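VMB-1 (Vibrio alginolyticus, PDB 6JV4) probably hydrolyses beta-lactam antibiotics to substituted beta-amino acids, as a zinc-dependent subclass B1 metallo-beta-lactamase. Local coordinates at residues Ser39-Ile44 with Val151-Glu156; Asp53-Thr58 with Lys62-Trp67. All blocks are in the same frame, centred on the assembly; numbering follows the deposited sequence.

Contact 1: residues Ser39-Ile44 with Val151-Glu156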
loop_
_atom_site.group_PDB
_atom_site.type_symbol
_atom_site.label_atom_id
_atom_site.label_comp_id
_atom_site.label_asym_id
_atom_site.label_seq_id
_atom_site.Cartn_x
_atom_site.Cartn_y
_atom_site.Cartn_z
ATOM N N SER A 39 -3.639 2.731 -5.915
ATOM C CA SER A 39 -2.427 2.061 -6.412
ATOM C C SER A 39 -1.929 1.007 -5.424
ATOM O O SER A 39 -1.925 1.246 -4.235
ATOM C CB SER A 39 -1.314 3.039 -6.629
ATOM O OG SER A 39 -1.633 3.998 -7.617
ATOM N N GLY A 40 -1.443 -0.093 -5.975
ATOM C CA GLY A 40 -0.509 -0.982 -5.259
ATOM C C GLY A 40 0.623 -1.321 -6.206
ATOM O O GLY A 40 0.671 -0.727 -7.334
ATOM N N LEU A 41 1.442 -2.292 -5.844
ATOM C CA LEU A 41 2.590 -2.683 -6.673
ATOM C C LEU A 41 2.579 -4.187 -6.933
ATOM O O LEU A 41 2.068 -4.966 -6.128
ATOM C CB LEU A 41 3.919 -2.241 -6.072
ATOM C CG LEU A 41 4.082 -0.739 -5.778
ATOM C CD1 LEU A 41 5.442 -0.513 -5.169
ATOM C CD2 LEU A 41 3.948 0.104 -7.038
ATOM N N VAL A 42 3.267 -4.546 -7.998
ATOM C CA VAL A 42 3.739 -5.932 -8.226
ATOM C C VAL A 42 5.252 -5.860 -8.319
ATOM O O VAL A 42 5.753 -5.026 -9.102
ATOM C CB VAL A 42 3.146 -6.565 -9.484
ATOM C CG1 VAL A 42 3.765 -7.909 -9.725
ATOM C CG2 VAL A 42 1.632 -6.680 -9.426
ATOM N N VAL A 43 5.914 -6.613 -7.465
ATOM C CA VAL A 43 7.395 -6.658 -7.420
ATOM C C VAL A 43 7.819 -8.029 -7.917
ATOM O O VAL A 43 7.355 -9.071 -7.377
ATOM C CB VAL A 43 7.948 -6.304 -6.036
ATOM C CG1 VAL A 43 9.478 -6.343 -6.015
ATOM C CG2 VAL A 43 7.454 -4.944 -5.603
ATOM N N ILE A 44 8.733 -8.006 -8.886
ATOM C CA ILE A 44 9.226 -9.245 -9.555
ATOM C C ILE A 44 10.649 -9.483 -9.062
ATOM O O ILE A 44 11.470 -8.538 -9.132
ATOM C CB ILE A 44 9.167 -9.108 -11.080
ATOM C CG1 ILE A 44 7.743 -8.863 -11.569
ATOM C CG2 ILE A 44 9.792 -10.332 -11.774
ATOM C CD1 ILE A 44 7.683 -8.345 -12.960
ATOM N N VAL A 151 6.371 0.476 2.408
ATOM C CA VAL A 151 7.244 -0.581 1.859
ATOM C C VAL A 151 8.285 0.099 0.995
ATOM O O VAL A 151 7.911 0.852 0.095
ATOM C CB VAL A 151 6.463 -1.646 1.093
ATOM C CG1 VAL A 151 7.408 -2.776 0.683
ATOM C CG2 VAL A 151 5.288 -2.161 1.918
ATOM N N TRP A 152 9.549 -0.164 1.294
ATOM C CA TRP A 152 10.712 0.403 0.588
ATOM C C TRP A 152 11.335 -0.598 -0.356
ATOM O O TRP A 152 11.519 -1.720 0.056
ATOM C CB TRP A 152 11.741 0.827 1.631
ATOM C CG TRP A 152 13.047 1.364 1.118
ATOM C CD1 TRP A 152 14.268 0.862 1.464
ATOM C CD2 TRP A 152 13.310 2.543 0.331
ATOM N NE1 TRP A 152 15.273 1.628 0.926
ATOM C CE2 TRP A 152 14.714 2.656 0.208
ATOM C CE3 TRP A 152 12.519 3.523 -0.289
ATOM C CZ2 TRP A 152 15.321 3.740 -0.430
ATOM C CZ3 TRP A 152 13.115 4.556 -0.970
ATOM C CH2 TRP A 152 14.512 4.680 -1.038
ATOM N N LEU A 153 11.604 -0.182 -1.591
ATOM C CA LEU A 153 12.246 -1.035 -2.613
ATOM C C LEU A 153 13.632 -0.431 -2.822
ATOM O O LEU A 153 13.773 0.541 -3.549
ATOM C CB LEU A 153 11.411 -1.013 -3.889
ATOM C CG LEU A 153 9.943 -1.393 -3.737
ATOM C CD1 LEU A 153 9.239 -1.443 -5.103
ATOM C CD2 LEU A 153 9.764 -2.673 -2.991
ATOM N N PRO A 154 14.655 -0.921 -2.085
ATOM C CA PRO A 154 15.947 -0.261 -2.050
ATOM C C PRO A 154 16.635 -0.238 -3.419
ATOM O O PRO A 154 17.401 0.711 -3.674
ATOM C CB PRO A 154 16.723 -1.103 -1.001
ATOM C CG PRO A 154 16.046 -2.445 -0.979
ATOM C CD PRO A 154 14.585 -2.031 -1.119
ATOM N N ASN A 155 16.427 -1.249 -4.264
ATOM C CA ASN A 155 17.140 -1.285 -5.574
ATOM C C ASN A 155 16.687 -0.127 -6.459
ATOM O O ASN A 155 17.545 0.425 -7.183
ATOM C CB ASN A 155 17.010 -2.645 -6.255
ATOM C CG ASN A 155 17.585 -3.727 -5.375
ATOM O OD1 ASN A 155 18.706 -3.579 -4.906
ATOM N ND2 ASN A 155 16.848 -4.783 -5.114
ATOM N N GLU A 156 15.399 0.227 -6.458
ATOM C CA GLU A 156 14.829 1.264 -7.349
ATOM C C GLU A 156 14.586 2.606 -6.633
ATOM O O GLU A 156 14.187 3.584 -7.319
ATOM C CB GLU A 156 13.476 0.762 -7.840
ATOM C CG GLU A 156 13.555 -0.516 -8.633
ATOM C CD GLU A 156 13.643 -1.851 -7.926
ATOM O OE1 GLU A 156 13.532 -1.905 -6.679
ATOM O OE2 GLU A 156 13.893 -2.845 -8.641
#
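Leu153 carries this contact from its side, setting its CD1 methyl against two residues of strand 36-45 at once. From Leu41 comes CD1, which meets Leu153 CD1 at 3.9 Å; the two leucines reach toward each other and touch tip to tip. Val43 approaches differently. Its CG2 methyl lies 4.0 Å from Leu153 CD1 and 4.2 Å from Leu153 CD2, so that one valine methyl rests against both branches of the leucine fork while the two side chains run alongside one another in opposing senses. The valine rotamer decides which branch does the work: CG1 stands anti to the backbone N (chi1 -179°), whereas CG2, beside that N, takes the contact. All three residues are buried, and every touch between them is methyl on methyl. The backbones stay well apart, with the CA atoms of Val43 and Leu153 at 8.8 Å and those of Leu41 and Val151 at 9.9 Å, spacings of side-chain packing between sheets rather than of strand pairing. Strand 36-45 belongs to the seven-stranded sheet and strand 150-153 to the five-stranded one, and these face each other in the alpha-beta/beta-alpha sandwich of the metallo-beta-lactamase fold. Ile52, touched by Leu41, Val43 and Val151, and Phe160, against Leu41, extend the apolar layer on the two sheets. Beyond Leu153 the packing gives way quickly. The strand ends, and Pro154, Asn155 and Glu156 turn through a loop tied back by a weak bond from Glu156 N to Leu153 O, 3.3 Å long. Asn155 is exposed there, its ND2 donating to Gly133 O, while the partly exposed Glu156 leans its side chain on Val21 and Ser18.

Contact 2: residues Asp53-Thr58 with Lys62-Trp67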
loop_
_atom_site.group_PDB
_atom_site.type_symbol
_atom_site.label_atom_id
_atom_site.label_comp_id
_atom_site.label_asym_id
_atom_site.label_seq_id
_atom_site.Cartn_x
_atom_site.Cartn_y
_atom_site.Cartn_z
ATOM N N ASP A 53 -0.398 -4.584 -1.578
ATOM C CA ASP A 53 -1.851 -4.309 -1.628
ATOM C C ASP A 53 -2.482 -5.164 -2.742
ATOM O O ASP A 53 -1.839 -5.479 -3.749
ATOM C CB ASP A 53 -2.186 -2.826 -1.723
ATOM C CG ASP A 53 -1.912 -2.018 -0.455
ATOM O OD1 ASP A 53 -1.444 -2.616 0.590
ATOM O OD2 ASP A 53 -2.316 -0.812 -0.463
ATOM N N THR A 54 -3.744 -5.504 -2.532
ATOM C CA THR A 54 -4.591 -6.083 -3.590
ATOM C C THR A 54 -5.286 -4.949 -4.336
ATOM O O THR A 54 -5.613 -3.891 -3.762
ATOM C CB THR A 54 -5.552 -7.126 -2.997
ATOM O OG1 THR A 54 -6.367 -6.539 -1.976
ATOM C CG2 THR A 54 -4.844 -8.326 -2.418
ATOM N N PRO A 55 -5.584 -5.171 -5.629
ATOM C CA PRO A 55 -6.518 -4.323 -6.348
ATOM C C PRO A 55 -7.857 -4.216 -5.597
ATOM O O PRO A 55 -8.205 -5.096 -4.812
ATOM C CB PRO A 55 -6.704 -5.065 -7.676
ATOM C CG PRO A 55 -5.368 -5.722 -7.862
ATOM C CD PRO A 55 -5.043 -6.260 -6.484
ATOM N N TRP A 56 -8.544 -3.104 -5.803
ATOM C CA TRP A 56 -9.744 -2.746 -4.989
ATOM C C TRP A 56 -10.970 -3.602 -5.322
ATOM O O TRP A 56 -11.876 -3.660 -4.497
ATOM C CB TRP A 56 -9.995 -1.261 -5.180
ATOM C CG TRP A 56 -10.648 -0.577 -4.039
ATOM C CD1 TRP A 56 -11.269 -1.091 -2.944
ATOM C CD2 TRP A 56 -10.708 0.848 -3.913
ATOM N NE1 TRP A 56 -11.696 -0.071 -2.133
ATOM C CE2 TRP A 56 -11.368 1.119 -2.710
ATOM C CE3 TRP A 56 -10.261 1.889 -4.719
ATOM C CZ2 TRP A 56 -11.586 2.420 -2.277
ATOM C CZ3 TRP A 56 -10.499 3.180 -4.293
ATOM C CH2 TRP A 56 -11.115 3.416 -3.079
ATOM N N THR A 57 -10.937 -4.413 -6.355
ATOM C CA THR A 57 -12.040 -5.319 -6.701
ATOM C C THR A 57 -11.477 -6.723 -6.856
ATOM O O THR A 57 -10.307 -6.900 -7.268
ATOM C CB THR A 57 -12.850 -4.913 -7.942
ATOM O OG1 THR A 57 -12.125 -5.268 -9.095
ATOM C CG2 THR A 57 -13.228 -3.450 -7.995
ATOM N N THR A 58 -12.293 -7.697 -6.499
ATOM C CA THR A 58 -11.928 -9.125 -6.648
ATOM C C THR A 58 -11.715 -9.425 -8.137
ATOM O O THR A 58 -10.754 -10.170 -8.445
ATOM C CB THR A 58 -12.981 -10.020 -5.972
ATOM O OG1 THR A 58 -13.068 -9.633 -4.598
ATOM C CG2 THR A 58 -12.595 -11.475 -6.013
ATOM N N LYS A 62 -8.213 -11.024 -9.550
ATOM C CA LYS A 62 -8.162 -12.238 -10.405
ATOM C C LYS A 62 -7.470 -11.901 -11.728
ATOM O O LYS A 62 -6.611 -12.698 -12.187
ATOM C CB LYS A 62 -9.579 -12.761 -10.652
ATOM C CG LYS A 62 -10.184 -13.429 -9.440
ATOM C CD LYS A 62 -11.573 -13.980 -9.691
ATOM C CE LYS A 62 -12.095 -14.680 -8.463
ATOM N NZ LYS A 62 -13.359 -15.402 -8.742
ATOM N N GLN A 63 -7.763 -10.737 -12.312
ATOM C CA GLN A 63 -7.132 -10.309 -13.589
ATOM C C GLN A 63 -5.624 -10.108 -13.373
ATOM O O GLN A 63 -4.810 -10.486 -14.264
ATOM C CB GLN A 63 -7.777 -9.042 -14.119
ATOM C CG GLN A 63 -9.215 -9.269 -14.590
ATOM C CD GLN A 63 -9.978 -7.964 -14.625
ATOM O OE1 GLN A 63 -9.417 -6.892 -14.442
ATOM N NE2 GLN A 63 -11.285 -8.027 -14.891
ATOM N N LEU A 64 -5.252 -9.564 -12.209
ATOM C CA LEU A 64 -3.817 -9.326 -11.918
ATOM C C LEU A 64 -3.101 -10.680 -11.808
ATOM O O LEU A 64 -1.980 -10.801 -12.354
ATOM C CB LEU A 64 -3.670 -8.525 -10.624
ATOM C CG LEU A 64 -2.225 -8.158 -10.277
ATOM C CD1 LEU A 64 -1.550 -7.412 -11.417
ATOM C CD2 LEU A 64 -2.172 -7.351 -8.981
ATOM N N ILE A 65 -3.687 -11.644 -11.119
ATOM C CA ILE A 65 -3.084 -13.009 -10.987
ATOM C C ILE A 65 -2.936 -13.621 -12.386
ATOM O O ILE A 65 -1.844 -14.171 -12.702
ATOM C CB ILE A 65 -3.923 -13.869 -10.044
ATOM C CG1 ILE A 65 -3.744 -13.399 -8.597
ATOM C CG2 ILE A 65 -3.616 -15.362 -10.181
ATOM C CD1 ILE A 65 -4.804 -13.907 -7.689
ATOM N N GLU A 66 -3.939 -13.473 -13.245
ATOM C CA GLU A 66 -3.865 -14.013 -14.642
ATOM C C GLU A 66 -2.691 -13.358 -15.367
ATOM O O GLU A 66 -1.924 -14.066 -16.064
ATOM C CB GLU A 66 -5.176 -13.786 -15.412
ATOM C CG GLU A 66 -6.311 -14.672 -14.952
ATOM C CD GLU A 66 -7.729 -14.189 -15.259
ATOM O OE1 GLU A 66 -8.686 -14.706 -14.596
ATOM O OE2 GLU A 66 -7.896 -13.295 -16.153
ATOM N N TRP A 67 -2.541 -12.040 -15.265
ATOM C CA TRP A 67 -1.466 -11.298 -15.969
ATOM C C TRP A 67 -0.107 -11.755 -15.477
ATOM O O TRP A 67 0.778 -11.991 -16.334
ATOM C CB TRP A 67 -1.618 -9.799 -15.778
ATOM C CG TRP A 67 -0.527 -8.984 -16.386
ATOM C CD1 TRP A 67 -0.467 -8.507 -17.661
ATOM C CD2 TRP A 67 0.620 -8.451 -15.702
ATOM N NE1 TRP A 67 0.649 -7.723 -17.821
ATOM C CE2 TRP A 67 1.343 -7.687 -16.642
ATOM C CE3 TRP A 67 1.126 -8.587 -14.410
ATOM C CZ2 TRP A 67 2.529 -7.028 -16.318
ATOM C CZ3 TRP A 67 2.309 -7.950 -14.094
ATOM C CH2 TRP A 67 3.006 -7.195 -15.038
#
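Thr58 O accepts the one hydrogen bond between the two segments, from Lys62 N at 2.9 Å. With an N-H...O angle of 166° it is close to straight: the i to i+4 link of the first turn of helix 58-70. The lysine side chain starts out over the same carbonyl, Lys62 CG lying 3.5 Å from Thr58 O, and then runs extended along the exposed surface. Its CE comes within 4.1 Å of Thr58 CG2. That methyl is anti to the backbone N, because chi1 of -58° places OG1 beside it, and the hydroxyl on this other branch is hydrogen-bonded to Asp90 OD1. Deeper down, the loop and the helix meet through carbon alone. Leu64 CD2 packs on the CG-CD side of the proline, 3.8 Å from Pro55 CG and 4.0 Å from Pro55 CD, and the side chains meet roughly perpendicular. Leu64 gets there with CG anti to the backbone N (chi1 -177°), and both residues also pack on His24 of strand 21-30. At the start of the helix Thr57 is the N-cap, its OG1 receiving Gly60 N. The side chain of Pro55 is about 9 Å from that of the zinc ligand Asp86; the loop lies near the metal site, and none of its residues is among the zinc ligands. Strand 48-52, this loop and the capped helix 58-70, followed by the parallel neighbouring strand 74-79, form a beta-alpha-beta crossover of the metallo-beta-lactamase fold.

Contact 1 is wholly buried and joins the two beta-sheets, whereas contact 2 is only partly buried and seats a helix on the outer side of one of them. They share the seven-stranded sheet: strand 36-45 turns Leu41 and Val43 toward the other sheet and Val42 toward helix 58-70. There the two contacts meet, Val42 CG2 lying 3.8 Å from Leu64 CD1, although their centres are 16 Å apart. Chemistry follows place. Between the two strand segments of contact 1 only methyl groups touch; at the helix start, apolar packing inside gives way to a backbone hydrogen bond and a lysine chain at the surface.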